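Local coordinates for glutathione S-transferase (Legionella pneumophila subsp. pneumophila str. Philadelphia 1, PDB 3NIV), which belongs to the zeta class of glutathione S-transferases and probably isomerises maleylacetoacetate to fumarylacetoacetate with the help of glutathione, at the interface of chains A and B. Residues are numbered along the deposited sequence; one frame, centred on the assembly and turned at random. Chains: chain A/B, Glutathione S-transferase.

Contact 1: the interface of chains A and B. Residues chain A 67-68, 70-71; chain B 98, 101-102, 106, 148.
The backbone of A:Ser67 is extended at the end of strand 64-67, A:Gln68 turns the chain with a positive phi of 77°, and A:Met70 and A:Ala71 lie in the first turn of helix 69-79, facing helix 90-106 of chain B. The side chain of A:Gln68 starts with CG anti to its carbonyl carbon and bends at chi2, so that the stem lies along the partner helix before the amide reaches B:Asp106. Its CG packs on B:Ser98 CB at 3.6 Å, and its carbonyl oxygen OE1 passes B:Leu101 CB at 3.7 Å, the two side chains running antiparallel. At the tip, amide meets carboxylate: A:Gln68 NE2 donates to B:Asp106 OD2 over 2.9 Å, moderately bent at 146°. The acceptor lies near the amide plane, whereas the donor comes from above the carboxylate plane; the two planes are 45° apart. Alongside the A:Gln68 stem, the CD1 branch of B:Leu101 reaches the start of helix 69-79, touching A:Met70 (selenomethionine) CB at 3.7 Å and approaching the backbone A:Ala71 N at 3.5 Å. The methyl of A:Ala71 lies against B:Ser98, CB to CB 3.6 Å. This patch joins the N-terminal, glutathione-binding domain of one subunit to the helical domain of the other. At its margin B:Lys148, stretched until a bend at chi4, brings its amine nitrogen NZ to the hydroxyl A:Ser67 OG, a hydrogen bond of 3.2 Å.

Contact 2: the interface of chains A and B. Residues chain A 110, 115, 118-119, 123, 133, 137; chain B 109-110, 115, 118-119, 123, 133, 137.
Helix 113-123 of chain A packs against helices 127-149 and 108-111 of chain B, and helix 113-122 of B does the same to chain A; B:Phe123 lies in the loop just after. The indole of A:Trp133, CG anti to the backbone N (chi1 170°), points its benzo edge at chain B. Its rotation is fixed from its own chain: NE1 donates to A:Leu110 O at 3.0 Å, nearly straight at 167°, with the oxygen in the ring plane but the donor above the carbonyl plane. One face carries A:Trp137 NE1 over its centre, and A:Leu119 CD1 covers the rim of the other. Across the interface, A:Trp133 CZ3 meets the aliphatic B:Arg118 CG at 3.5 Å, and its CH2 meets B:Val115 CG1 at 3.8 Å. The arginine, anti at chi1 and bent at chi2, runs past the indole in the opposite direction. The two indole edges approach at the axis, A:Trp133 CH2 to B:Trp133 CH2 4.0 Å. Beside them A:Leu119 CD2 lies between B:Trp133 CZ3 and B:Phe123 CE2, 3.8 Å from the latter. The phenylalanines interlock off-centre, A:Phe123 CB against B:Phe123 CD1 at 3.7 Å. Tightest is A:Val115 CG2, tip to tip with B:Leu110 CD1 at 3.4 Å. No polar bond crosses, so this aromatic and aliphatic core holds the helical domains of the likely dimer together by apolar burial.

Contact 3: the interface of chains A and B. Residues chain A 104-106, 109-110, 114; chain B 104-106, 109-110, 114.
From CB, B:Arg114 starts in the crowded position, with CG between the backbone N and the carbonyl carbon (chi1 83°). The stem makes no close contact across; a bend at chi3 turns the guanidinium to the end of helix 90-106 of chain A, where NH2 meets A:Leu110 CD2 and A:Asp106 CB, each at 3.8 Å. The backbone A:Asp106 O is 2.9 Å from B:Arg114 NH2 but lies in line with the CZ-NH2 bond, where neither N-H is aimed at it, so no hydrogen bond is assigned. A:Arg114 bends at chi2 and chi3 and brings NH1 only to 3.6 Å from B:Asp106 O. The carboxylates of A:Asp106 and B:Asp106 stay farther off, and any attraction would be long-range. B:Pro109 sets CB and CG beside A:Cys105 O, while B:Leu110 straddles A:Pro109, CD1 at 3.6 Å from its O and CD2 at 3.9 Å from its CB. This is the centre of the interface, on the two-fold axis of the dimer typical of this family, where the two 90-106 helices end. An interchain disulfide at this cysteine has been seen in a structure of this protein. Here A:Cys105 SG makes a weak hydrogen bond to B:Ala104 O and stands 3.2 Å from B:Cys105 SG, too far for a closed disulfide.

Contact 1: the interface of chains A and B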
loop_
_atom_site.group_PDB
_atom_site.type_symbol
_atom_site.label_atom_id
_atom_site.label_comp_id
_atom_site.label_asym_id
_atom_site.label_seq_id
_atom_site.Cartn_x
_atom_site.Cartn_y
_atom_site.Cartn_z
ATOM N N SER A 67 -0.349 7.797 10.890
ATOM C CA SER A 67 0.459 7.880 9.680
ATOM C C SER A 67 -0.104 7.022 8.561
ATOM O O SER A 67 -1.079 6.290 8.749
ATOM C CB SER A 67 1.877 7.393 9.963
ATOM O OG SER A 67 2.210 7.600 11.317
ATOM N N GLN A 68 0.559 7.103 7.408
ATOM C CA GLN A 68 0.237 6.324 6.219
ATOM C C GLN A 68 -0.983 6.882 5.503
ATOM O O GLN A 68 -2.114 6.744 5.970
ATOM C CB GLN A 68 0.061 4.840 6.534
ATOM C CG GLN A 68 1.335 4.146 6.987
ATOM C CD GLN A 68 2.386 4.043 5.885
ATOM O OE1 GLN A 68 2.063 4.024 4.699
ATOM N NE2 GLN A 68 3.649 3.960 6.279
HETATM N N MSE A 70 -2.828 6.103 2.908
HETATM C CA MSE A 70 -3.981 5.228 2.669
HETATM C C MSE A 70 -4.765 4.961 3.958
HETATM O O MSE A 70 -5.994 4.960 3.958
HETATM C CB MSE A 70 -3.554 3.917 2.016
HETATM C CG MSE A 70 -2.753 4.116 0.751
HETATM SE SE MSE A 70 -3.659 5.293 -0.538
HETATM C CE MSE A 70 -5.002 4.027 -1.199
ATOM N N ALA A 71 -4.041 4.763 5.055
ATOM C CA ALA A 71 -4.660 4.587 6.360
ATOM C C ALA A 71 -5.375 5.848 6.799
ATOM O O ALA A 71 -6.479 5.787 7.314
ATOM C CB ALA A 71 -3.623 4.176 7.405
ATOM N N SER B 98 -2.327 1.116 9.185
ATOM C CA SER B 98 -1.090 1.791 8.821
ATOM C C SER B 98 0.147 0.943 9.090
ATOM O O SER B 98 1.127 0.988 8.335
ATOM C CB SER B 98 -0.973 3.105 9.576
ATOM O OG SER B 98 -0.639 2.870 10.923
ATOM N N LEU B 101 0.351 -1.290 6.322
ATOM C CA LEU B 101 0.896 -0.551 5.186
ATOM C C LEU B 101 2.411 -0.373 5.274
ATOM O O LEU B 101 3.082 -0.372 4.251
ATOM C CB LEU B 101 0.186 0.797 5.033
ATOM C CG LEU B 101 -1.302 0.595 4.744
ATOM C CD1 LEU B 101 -2.101 1.900 4.780
ATOM C CD2 LEU B 101 -1.455 -0.105 3.405
ATOM N N ILE B 102 2.950 -0.237 6.484
ATOM C CA ILE B 102 4.405 -0.188 6.630
ATOM C C ILE B 102 4.957 -1.362 5.851
ATOM O O ILE B 102 5.887 -1.217 5.064
ATOM C CB ILE B 102 4.885 -0.299 8.093
ATOM C CG1 ILE B 102 4.749 1.028 8.844
ATOM C CG2 ILE B 102 6.338 -0.757 8.166
ATOM C CD1 ILE B 102 5.109 0.906 10.330
ATOM N N ASP B 106 5.973 0.045 2.413
ATOM C CA ASP B 106 7.312 0.559 2.657
ATOM C C ASP B 106 8.359 -0.535 2.678
ATOM O O ASP B 106 9.536 -0.255 2.868
ATOM C CB ASP B 106 7.346 1.312 3.984
ATOM C CG ASP B 106 6.347 2.453 4.030
ATOM O OD1 ASP B 106 5.806 2.805 2.953
ATOM O OD2 ASP B 106 6.106 2.994 5.132
ATOM N N LYS B 148 6.183 1.267 16.491
ATOM C CA LYS B 148 4.756 1.445 16.736
ATOM C C LYS B 148 4.194 0.359 17.672
ATOM O O LYS B 148 3.244 0.605 18.416
ATOM C CB LYS B 148 3.990 1.472 15.415
ATOM C CG LYS B 148 4.078 2.796 14.639
ATOM C CD LYS B 148 3.408 2.667 13.265
ATOM C CE LYS B 148 3.321 3.999 12.515
ATOM N NZ LYS B 148 2.366 4.982 13.126
#

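Contact 2: the interface of chains A and B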
loop_
_atom_site.group_PDB
_atom_site.type_symbol
_atom_site.label_atom_id
_atom_site.label_comp_id
_atom_site.label_asym_id
_atom_site.label_seq_id
_atom_site.Cartn_x
_atom_site.Cartn_y
_atom_site.Cartn_z
ATOM N N LEU A 110 8.793 2.715 -5.129
ATOM C CA LEU A 110 10.022 2.580 -5.920
ATOM C C LEU A 110 10.725 3.906 -6.252
ATOM O O LEU A 110 11.937 3.925 -6.463
ATOM C CB LEU A 110 9.741 1.832 -7.225
ATOM C CG LEU A 110 9.527 0.322 -7.213
ATOM C CD1 LEU A 110 10.480 -0.319 -6.211
ATOM C CD2 LEU A 110 8.099 -0.015 -6.884
ATOM N N VAL A 115 14.636 6.079 -2.157
ATOM C CA VAL A 115 15.075 5.019 -3.054
ATOM C C VAL A 115 16.052 5.547 -4.101
ATOM O O VAL A 115 17.047 4.902 -4.431
ATOM C CB VAL A 115 13.896 4.309 -3.724
ATOM C CG1 VAL A 115 14.397 3.163 -4.568
ATOM C CG2 VAL A 115 12.953 3.784 -2.665
ATOM N N ARG A 118 19.368 5.798 -2.469
ATOM C CA ARG A 118 20.030 4.517 -2.307
ATOM C C ARG A 118 20.707 4.102 -3.611
ATOM O O ARG A 118 21.771 3.489 -3.598
ATOM C CB ARG A 118 19.038 3.442 -1.867
ATOM C CG ARG A 118 19.698 2.109 -1.557
ATOM C CD ARG A 118 20.245 2.060 -0.134
ATOM N NE ARG A 118 20.961 0.811 0.102
ATOM C CZ ARG A 118 21.674 0.543 1.189
ATOM N NH1 ARG A 118 21.773 1.431 2.165
ATOM N NH2 ARG A 118 22.292 -0.621 1.293
ATOM N N LEU A 119 20.079 4.419 -4.738
ATOM C CA LEU A 119 20.668 4.091 -6.030
ATOM C C LEU A 119 21.950 4.876 -6.210
ATOM O O LEU A 119 22.934 4.368 -6.731
ATOM C CB LEU A 119 19.708 4.424 -7.162
ATOM C CG LEU A 119 18.460 3.550 -7.138
ATOM C CD1 LEU A 119 17.562 3.937 -8.292
ATOM C CD2 LEU A 119 18.848 2.076 -7.200
ATOM N N PHE A 123 25.092 2.647 -5.825
ATOM C CA PHE A 123 25.434 2.379 -7.212
ATOM C C PHE A 123 25.935 3.621 -7.934
ATOM O O PHE A 123 26.225 3.576 -9.128
ATOM C CB PHE A 123 24.239 1.761 -7.945
ATOM C CG PHE A 123 23.733 0.499 -7.322
ATOM C CD1 PHE A 123 24.402 -0.702 -7.511
ATOM C CD2 PHE A 123 22.583 0.506 -6.543
ATOM C CE1 PHE A 123 23.935 -1.879 -6.936
ATOM C CE2 PHE A 123 22.104 -0.670 -5.962
ATOM C CZ PHE A 123 22.784 -1.861 -6.159
ATOM N N TRP A 133 15.382 4.266 -14.344
ATOM C CA TRP A 133 14.725 3.584 -13.242
ATOM C C TRP A 133 13.344 4.188 -13.026
ATOM O O TRP A 133 12.316 3.493 -13.083
ATOM C CB TRP A 133 15.585 3.741 -11.978
ATOM C CG TRP A 133 14.979 3.302 -10.659
ATOM C CD1 TRP A 133 14.214 4.052 -9.818
ATOM C CD2 TRP A 133 15.156 2.031 -10.011
ATOM N NE1 TRP A 133 13.882 3.322 -8.694
ATOM C CE2 TRP A 133 14.456 2.082 -8.789
ATOM C CE3 TRP A 133 15.841 0.858 -10.347
ATOM C CZ2 TRP A 133 14.410 1.002 -7.906
ATOM C CZ3 TRP A 133 15.795 -0.216 -9.471
ATOM C CH2 TRP A 133 15.079 -0.135 -8.262
ATOM N N TRP A 137 9.248 2.365 -13.673
ATOM C CA TRP A 137 8.132 2.027 -12.807
ATOM C C TRP A 137 6.915 2.830 -13.209
ATOM O O TRP A 137 5.781 2.398 -12.985
ATOM C CB TRP A 137 8.487 2.200 -11.323
ATOM C CG TRP A 137 9.722 1.445 -10.962
ATOM C CD1 TRP A 137 10.887 1.963 -10.506
ATOM C CD2 TRP A 137 9.929 0.032 -11.075
ATOM N NE1 TRP A 137 11.802 0.973 -10.309
ATOM C CE2 TRP A 137 11.246 -0.226 -10.652
ATOM C CE3 TRP A 137 9.123 -1.041 -11.479
ATOM C CZ2 TRP A 137 11.783 -1.507 -10.618
ATOM C CZ3 TRP A 137 9.654 -2.310 -11.455
ATOM C CH2 TRP A 137 10.975 -2.535 -11.030
ATOM N N PRO B 109 7.302 -3.936 -1.492
ATOM C CA PRO B 109 7.528 -3.548 -2.895
ATOM C C PRO B 109 9.011 -3.375 -3.267
ATOM O O PRO B 109 9.400 -3.792 -4.359
ATOM C CB PRO B 109 6.768 -2.223 -3.028
ATOM C CG PRO B 109 5.749 -2.260 -1.953
ATOM C CD PRO B 109 6.372 -3.026 -0.809
ATOM N N LEU B 110 9.814 -2.801 -2.369
ATOM C CA LEU B 110 11.230 -2.510 -2.646
ATOM C C LEU B 110 12.063 -3.775 -2.834
ATOM O O LEU B 110 13.120 -3.760 -3.472
ATOM C CB LEU B 110 11.847 -1.662 -1.526
ATOM C CG LEU B 110 11.387 -0.217 -1.312
ATOM C CD1 LEU B 110 11.700 0.625 -2.523
ATOM C CD2 LEU B 110 9.904 -0.189 -1.029
ATOM N N VAL B 115 12.165 -5.912 -8.828
ATOM C CA VAL B 115 13.081 -4.844 -8.445
ATOM C C VAL B 115 14.520 -5.356 -8.374
ATOM O O VAL B 115 15.444 -4.759 -8.939
ATOM C CB VAL B 115 12.677 -4.258 -7.085
ATOM C CG1 VAL B 115 13.688 -3.217 -6.625
ATOM C CG2 VAL B 115 11.288 -3.669 -7.168
ATOM N N ARG B 118 15.859 -5.755 -11.691
ATOM C CA ARG B 118 16.158 -4.437 -12.229
ATOM C C ARG B 118 17.532 -3.941 -11.783
ATOM O O ARG B 118 18.247 -3.329 -12.570
ATOM C CB ARG B 118 15.080 -3.443 -11.791
ATOM C CG ARG B 118 15.224 -2.061 -12.388
ATOM C CD ARG B 118 14.950 -2.079 -13.876
ATOM N NE ARG B 118 15.177 -0.763 -14.464
ATOM C CZ ARG B 118 14.982 -0.464 -15.743
ATOM N NH1 ARG B 118 14.555 -1.393 -16.585
ATOM N NH2 ARG B 118 15.216 0.766 -16.180
ATOM N N LEU B 119 17.887 -4.196 -10.521
ATOM C CA LEU B 119 19.194 -3.812 -9.987
ATOM C C LEU B 119 20.319 -4.521 -10.723
ATOM O O LEU B 119 21.354 -3.922 -11.025
ATOM C CB LEU B 119 19.296 -4.125 -8.501
ATOM C CG LEU B 119 18.388 -3.327 -7.574
ATOM C CD1 LEU B 119 18.515 -3.804 -6.112
ATOM C CD2 LEU B 119 18.681 -1.842 -7.707
ATOM N N PHE B 123 22.164 -2.040 -12.997
ATOM C CA PHE B 123 23.372 -1.705 -12.261
ATOM C C PHE B 123 24.307 -2.896 -12.174
ATOM O O PHE B 123 25.317 -2.876 -11.457
ATOM C CB PHE B 123 23.004 -1.190 -10.877
ATOM C CG PHE B 123 22.143 0.030 -10.914
ATOM C CD1 PHE B 123 22.690 1.272 -11.225
ATOM C CD2 PHE B 123 20.787 -0.057 -10.659
ATOM C CE1 PHE B 123 21.895 2.405 -11.275
ATOM C CE2 PHE B 123 19.991 1.071 -10.694
ATOM C CZ PHE B 123 20.540 2.304 -11.004
ATOM N N TRP B 133 20.891 -4.163 -0.215
ATOM C CA TRP B 133 19.635 -3.504 -0.569
ATOM C C TRP B 133 18.518 -4.132 0.245
ATOM O O TRP B 133 17.896 -3.477 1.081
ATOM C CB TRP B 133 19.384 -3.691 -2.072
ATOM C CG TRP B 133 18.048 -3.233 -2.635
ATOM C CD1 TRP B 133 16.892 -3.966 -2.719
ATOM C CD2 TRP B 133 17.766 -1.968 -3.266
ATOM N NE1 TRP B 133 15.907 -3.225 -3.334
ATOM C CE2 TRP B 133 16.415 -1.997 -3.675
ATOM C CE3 TRP B 133 18.519 -0.810 -3.505
ATOM C CZ2 TRP B 133 15.800 -0.905 -4.314
ATOM C CZ3 TRP B 133 17.907 0.275 -4.149
ATOM C CH2 TRP B 133 16.563 0.219 -4.540
ATOM N N TRP B 137 16.047 -2.321 3.541
ATOM C CA TRP B 137 14.603 -2.120 3.614
ATOM C C TRP B 137 13.983 -2.940 4.735
ATOM O O TRP B 137 13.020 -2.498 5.364
ATOM C CB TRP B 137 13.938 -2.425 2.267
ATOM C CG TRP B 137 14.570 -1.643 1.170
ATOM C CD1 TRP B 137 15.142 -2.130 0.031
ATOM C CD2 TRP B 137 14.748 -0.224 1.134
ATOM N NE1 TRP B 137 15.643 -1.104 -0.722
ATOM C CE2 TRP B 137 15.414 0.082 -0.072
ATOM C CE3 TRP B 137 14.388 0.823 1.993
ATOM C CZ2 TRP B 137 15.730 1.394 -0.442
ATOM C CZ3 TRP B 137 14.705 2.126 1.624
ATOM C CH2 TRP B 137 15.376 2.396 0.419
#

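Contact 3: the interface of chains A and B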
loop_
_atom_site.group_PDB
_atom_site.type_symbol
_atom_site.label_atom_id
_atom_site.label_comp_id
_atom_site.label_asym_id
_atom_site.label_seq_id
_atom_site.Cartn_x
_atom_site.Cartn_y
_atom_site.Cartn_z
ATOM N N ALA A 104 0.066 3.347 -5.107
ATOM C CA ALA A 104 0.639 3.494 -3.788
ATOM C C ALA A 104 1.536 2.328 -3.356
ATOM O O ALA A 104 2.284 2.466 -2.401
ATOM C CB ALA A 104 -0.465 3.722 -2.775
ATOM N N CYS A 105 1.471 1.195 -4.047
ATOM C CA CYS A 105 2.289 0.032 -3.678
ATOM C C CYS A 105 3.258 -0.375 -4.770
ATOM O O CYS A 105 4.385 -0.767 -4.490
ATOM C CB CYS A 105 1.416 -1.185 -3.346
ATOM S SG CYS A 105 0.670 -1.160 -1.707
ATOM N N ASP A 106 2.802 -0.298 -6.016
ATOM C CA ASP A 106 3.582 -0.799 -7.141
ATOM C C ASP A 106 4.286 0.303 -7.899
ATOM O O ASP A 106 4.926 0.033 -8.908
ATOM C CB ASP A 106 2.692 -1.571 -8.125
ATOM C CG ASP A 106 2.038 -2.797 -7.496
ATOM O OD1 ASP A 106 2.349 -3.119 -6.324
ATOM O OD2 ASP A 106 1.205 -3.431 -8.183
ATOM N N PRO A 109 6.364 3.746 -4.026
ATOM C CA PRO A 109 7.466 3.287 -3.166
ATOM C C PRO A 109 8.804 3.203 -3.892
ATOM O O PRO A 109 9.829 3.585 -3.321
ATOM C CB PRO A 109 7.017 1.892 -2.730
ATOM C CG PRO A 109 5.524 1.953 -2.796
ATOM C CD PRO A 109 5.169 2.885 -3.915
ATOM N N LEU A 110 8.793 2.715 -5.129
ATOM C CA LEU A 110 10.022 2.580 -5.920
ATOM C C LEU A 110 10.725 3.906 -6.252
ATOM O O LEU A 110 11.937 3.925 -6.463
ATOM C CB LEU A 110 9.741 1.832 -7.225
ATOM C CG LEU A 110 9.527 0.322 -7.213
ATOM C CD1 LEU A 110 10.480 -0.319 -6.211
ATOM C CD2 LEU A 110 8.099 -0.015 -6.884
ATOM N N ARG A 114 14.076 8.521 -1.044
ATOM C CA ARG A 114 14.911 7.603 -0.286
ATOM C C ARG A 114 15.436 6.496 -1.185
ATOM O O ARG A 114 16.554 6.018 -1.003
ATOM C CB ARG A 114 14.120 7.005 0.892
ATOM C CG ARG A 114 13.414 5.679 0.550
ATOM C CD ARG A 114 12.021 5.472 1.206
ATOM N NE ARG A 114 12.075 4.893 2.542
ATOM C CZ ARG A 114 11.559 3.715 2.902
ATOM N NH1 ARG A 114 10.920 2.934 2.037
ATOM N NH2 ARG A 114 11.683 3.318 4.158
ATOM N N ALA B 104 3.209 -3.595 3.623
ATOM C CA ALA B 104 2.721 -3.746 2.263
ATOM C C ALA B 104 3.228 -2.646 1.326
ATOM O O ALA B 104 3.288 -2.842 0.122
ATOM C CB ALA B 104 1.178 -3.809 2.257
ATOM N N CYS B 105 3.598 -1.500 1.887
ATOM C CA CYS B 105 3.977 -0.342 1.093
ATOM C C CYS B 105 5.436 0.059 1.203
ATOM O O CYS B 105 6.062 0.382 0.206
ATOM C CB CYS B 105 3.118 0.850 1.476
ATOM S SG CYS B 105 1.475 0.710 0.816
ATOM N N ASP B 106 5.973 0.045 2.413
ATOM C CA ASP B 106 7.312 0.559 2.657
ATOM C C ASP B 106 8.359 -0.535 2.678
ATOM O O ASP B 106 9.536 -0.255 2.868
ATOM C CB ASP B 106 7.346 1.312 3.984
ATOM C CG ASP B 106 6.347 2.453 4.030
ATOM O OD1 ASP B 106 5.806 2.805 2.953
ATOM O OD2 ASP B 106 6.106 2.994 5.132
ATOM N N PRO B 109 7.302 -3.936 -1.492
ATOM C CA PRO B 109 7.528 -3.548 -2.895
ATOM C C PRO B 109 9.011 -3.375 -3.267
ATOM O O PRO B 109 9.400 -3.792 -4.359
ATOM C CB PRO B 109 6.768 -2.223 -3.028
ATOM C CG PRO B 109 5.749 -2.260 -1.953
ATOM C CD PRO B 109 6.372 -3.026 -0.809
ATOM N N LEU B 110 9.814 -2.801 -2.369
ATOM C CA LEU B 110 11.230 -2.510 -2.646
ATOM C C LEU B 110 12.063 -3.775 -2.834
ATOM O O LEU B 110 13.120 -3.760 -3.472
ATOM C CB LEU B 110 11.847 -1.662 -1.526
ATOM C CG LEU B 110 11.387 -0.217 -1.312
ATOM C CD1 LEU B 110 11.700 0.625 -2.523
ATOM C CD2 LEU B 110 9.904 -0.189 -1.029
ATOM N N ARG B 114 11.010 -8.377 -9.081
ATOM C CA ARG B 114 11.122 -7.534 -10.276
ATOM C C ARG B 114 12.099 -6.390 -10.062
ATOM O O ARG B 114 12.795 -5.974 -10.982
ATOM C CB ARG B 114 9.748 -7.021 -10.736
ATOM C CG ARG B 114 9.238 -5.782 -10.006
ATOM C CD ARG B 114 7.727 -5.782 -9.952
ATOM N NE ARG B 114 7.115 -4.451 -9.985
ATOM C CZ ARG B 114 6.829 -3.715 -8.913
ATOM N NH1 ARG B 114 7.116 -4.157 -7.683
ATOM N NH2 ARG B 114 6.254 -2.528 -9.074
#

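The three contacts follow the subunit boundary, with contact 3 in the middle: its C-alpha centre lies about 12 Å from that of contact 1 and about 10 Å from that of contact 2, which are about 21 Å apart. Helix 90-106 links contacts 1 and 3: B:Asp106 uses its carboxylate in contact 1, while its backbone oxygen only lies near an arginine in contact 3. Helices 108-111 and 113-123 (113-122 in B) serve both contacts 3 and 2. A mixed polar and apolar edge thus passes through a cysteine-lined centre into an apolar core, and two-fold symmetry repeats contact 1, consistent with the dimer usual in this family.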